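Local coordinates for protein response regulator (Caulobacter vibrioides, PDB 3T0Y) that probably acts in two-component signalling as a PhyR-type response regulator, represented here by its sigma-factor-like part, which can bind a partner protein, at residues C[25-30]-C[65-70]. Sequence-based numbering, arbitrary orientation.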
loop_
_atom_site.group_PDB
_atom_site.type_symbol
_atom_site.label_atom_id
_atom_site.label_comp_id
_atom_site.label_asym_id
_atom_site.label_seq_id
_atom_site.Cartn_x
_atom_site.Cartn_y
_atom_site.Cartn_z
ATOM N N LEU C 25 -12.621 -9.696 9.321
ATOM C CA LEU C 25 -11.790 -8.539 8.976
ATOM C C LEU C 25 -10.297 -8.715 9.286
ATOM O O LEU C 25 -9.465 -8.297 8.496
ATOM C CB LEU C 25 -12.351 -7.236 9.585
ATOM C CG LEU C 25 -13.753 -6.802 9.111
ATOM C CD1 LEU C 25 -14.146 -5.436 9.675
ATOM C CD2 LEU C 25 -13.895 -6.800 7.585
ATOM N N PRO C 26 -9.946 -9.326 10.427
ATOM C CA PRO C 26 -8.509 -9.537 10.658
ATOM C C PRO C 26 -7.890 -10.433 9.588
ATOM O O PRO C 26 -6.695 -10.319 9.301
ATOM C CB PRO C 26 -8.463 -10.256 12.021
ATOM C CG PRO C 26 -9.760 -9.936 12.678
ATOM C CD PRO C 26 -10.766 -9.792 11.558
ATOM N N TYR C 27 -8.688 -11.326 9.006
ATOM C CA TYR C 27 -8.154 -12.272 8.025
ATOM C C TYR C 27 -7.977 -11.647 6.651
ATOM O O TYR C 27 -6.932 -11.786 6.049
ATOM C CB TYR C 27 -9.002 -13.534 7.989
ATOM C CG TYR C 27 -9.012 -14.153 9.355
ATOM C CD1 TYR C 27 -7.966 -14.970 9.767
ATOM C CD2 TYR C 27 -10.016 -13.860 10.264
ATOM C CE1 TYR C 27 -7.943 -15.511 11.026
ATOM C CE2 TYR C 27 -10.004 -14.400 11.539
ATOM C CZ TYR C 27 -8.963 -15.227 11.911
ATOM O OH TYR C 27 -8.931 -15.768 13.171
ATOM N N ILE C 28 -8.972 -10.900 6.193
ATOM C CA ILE C 28 -8.830 -10.182 4.952
ATOM C C ILE C 28 -7.655 -9.209 5.066
ATOM O O ILE C 28 -6.967 -8.948 4.083
ATOM C CB ILE C 28 -10.159 -9.489 4.521
ATOM C CG1 ILE C 28 -10.131 -9.123 3.039
ATOM C CG2 ILE C 28 -10.452 -8.262 5.358
ATOM C CD1 ILE C 28 -9.773 -10.284 2.148
ATOM N N ARG C 29 -7.370 -8.701 6.263
ATOM C CA ARG C 29 -6.238 -7.778 6.364
ATOM C C ARG C 29 -4.951 -8.529 6.164
ATOM O O ARG C 29 -4.006 -8.003 5.563
ATOM C CB ARG C 29 -6.169 -7.064 7.710
ATOM C CG ARG C 29 -7.321 -6.160 8.025
ATOM C CD ARG C 29 -7.062 -5.462 9.368
ATOM N NE ARG C 29 -6.082 -4.381 9.259
ATOM C CZ ARG C 29 -5.197 -4.061 10.200
ATOM N NH1 ARG C 29 -5.145 -4.759 11.329
ATOM N NH2 ARG C 29 -4.354 -3.048 10.005
ATOM N N ARG C 30 -4.897 -9.746 6.702
ATOM C CA ARG C 30 -3.707 -10.562 6.539
ATOM C C ARG C 30 -3.498 -10.819 5.055
ATOM O O ARG C 30 -2.397 -10.672 4.550
ATOM C CB ARG C 30 -3.818 -11.896 7.286
ATOM C CG ARG C 30 -2.606 -12.804 7.059
ATOM C CD ARG C 30 -2.806 -14.189 7.635
ATOM N NE ARG C 30 -4.056 -14.757 7.162
ATOM C CZ ARG C 30 -4.632 -15.838 7.659
ATOM N NH1 ARG C 30 -4.073 -16.490 8.671
ATOM N NH2 ARG C 30 -5.789 -16.240 7.161
ATOM N N SER C 65 -20.242 -18.553 1.736
ATOM C CA SER C 65 -20.114 -18.119 3.127
ATOM C C SER C 65 -19.719 -16.655 3.154
ATOM O O SER C 65 -19.214 -16.127 2.147
ATOM C CB SER C 65 -19.016 -18.890 3.833
ATOM O OG SER C 65 -17.759 -18.337 3.457
ATOM N N PRO C 66 -19.945 -15.988 4.304
ATOM C CA PRO C 66 -19.566 -14.581 4.447
ATOM C C PRO C 66 -18.109 -14.357 4.114
ATOM O O PRO C 66 -17.811 -13.471 3.318
ATOM C CB PRO C 66 -19.854 -14.298 5.925
ATOM C CG PRO C 66 -21.077 -15.171 6.194
ATOM C CD PRO C 66 -20.809 -16.438 5.419
ATOM N N ARG C 67 -17.221 -15.170 4.681
ATOM C CA ARG C 67 -15.799 -15.021 4.411
ATOM C C ARG C 67 -15.460 -15.176 2.911
ATOM O O ARG C 67 -14.726 -14.363 2.345
ATOM C CB ARG C 67 -14.974 -15.991 5.266
ATOM C CG ARG C 67 -13.488 -15.708 5.264
ATOM C CD ARG C 67 -12.738 -16.808 5.989
ATOM N NE ARG C 67 -11.397 -16.999 5.431
ATOM C CZ ARG C 67 -10.275 -17.088 6.147
ATOM N NH1 ARG C 67 -10.342 -17.012 7.479
ATOM N NH2 ARG C 67 -9.089 -17.260 5.535
ATOM N N VAL C 68 -15.991 -16.202 2.270
ATOM C CA VAL C 68 -15.650 -16.456 0.872
ATOM C C VAL C 68 -16.166 -15.316 -0.013
ATOM O O VAL C 68 -15.450 -14.825 -0.889
ATOM C CB VAL C 68 -16.156 -17.837 0.402
ATOM C CG1 VAL C 68 -16.073 -17.989 -1.112
ATOM C CG2 VAL C 68 -15.377 -18.960 1.093
ATOM N N ALA C 69 -17.389 -14.873 0.249
ATOM C CA ALA C 69 -18.006 -13.803 -0.523
ATOM C C ALA C 69 -17.265 -12.483 -0.332
ATOM O O ALA C 69 -17.161 -11.682 -1.249
ATOM C CB ALA C 69 -19.501 -13.661 -0.141
ATOM N N LEU C 70 -16.725 -12.271 0.859
ATOM C CA LEU C 70 -15.938 -11.079 1.142
ATOM C C LEU C 70 -14.641 -11.050 0.312
ATOM O O LEU C 70 -14.325 -10.049 -0.331
ATOM C CB LEU C 70 -15.578 -11.028 2.626
ATOM C CG LEU C 70 -14.629 -9.904 3.036
ATOM C CD1 LEU C 70 -15.239 -8.526 2.745
ATOM C CD2 LEU C 70 -14.196 -10.023 4.500
#
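Two helices of the sigma2-like region, 25-36 and 66-80, meet here through one apolar layer and one arginine-rich layer. Leu70 carries the apolar side: with its CG anti to the backbone N (chi1 174°), the side chain heads for the first helix and CD2 lies 4.1 Å from Ile28 CB, while the same methyl is 4.5 Å from Leu25 CD2. The segment axes come no closer than 10.9 Å and run 35° apart in the same general direction, so side chains, not backbones, make the contact.

Arg67 spans the gap on the other side. Extended through its first two torsions and then bent, it crosses Tyr27 at about a right angle and its guanidinium reaches the CB-CG end of that side chain, with NH1 3.7 Å from Tyr27 CG. Tyr27 CB sits over one face of the guanidinium, but ring and guanidinium planes are tilted 34° from each other and NH1 approaches the ring obliquely. The other terminal nitrogen, Arg67 NH2, comes within 3.8 Å of Arg30 NH2, at the edge of the Arg30 guanidinium. Such proximity of like charges would be unfavourable by itself; Glu107 of the second subunit, another copy of this protein, forms salt bridges to both arginines and probably offsets it.

At the start of helix 66-80, Ser65 is the N-cap, its OG accepting from Val68 N at 3.0 Å. Tyr71 and Phe74, farther along that helix, continue the packing against Ile28. Leu25, Pro26, Tyr27 and Arg29 pack against a chain of a different protein, whose acidic side chain forms a salt bridge to Arg30 NH1, while within the chain Arg29 pairs with Asp43 of helix 39-54.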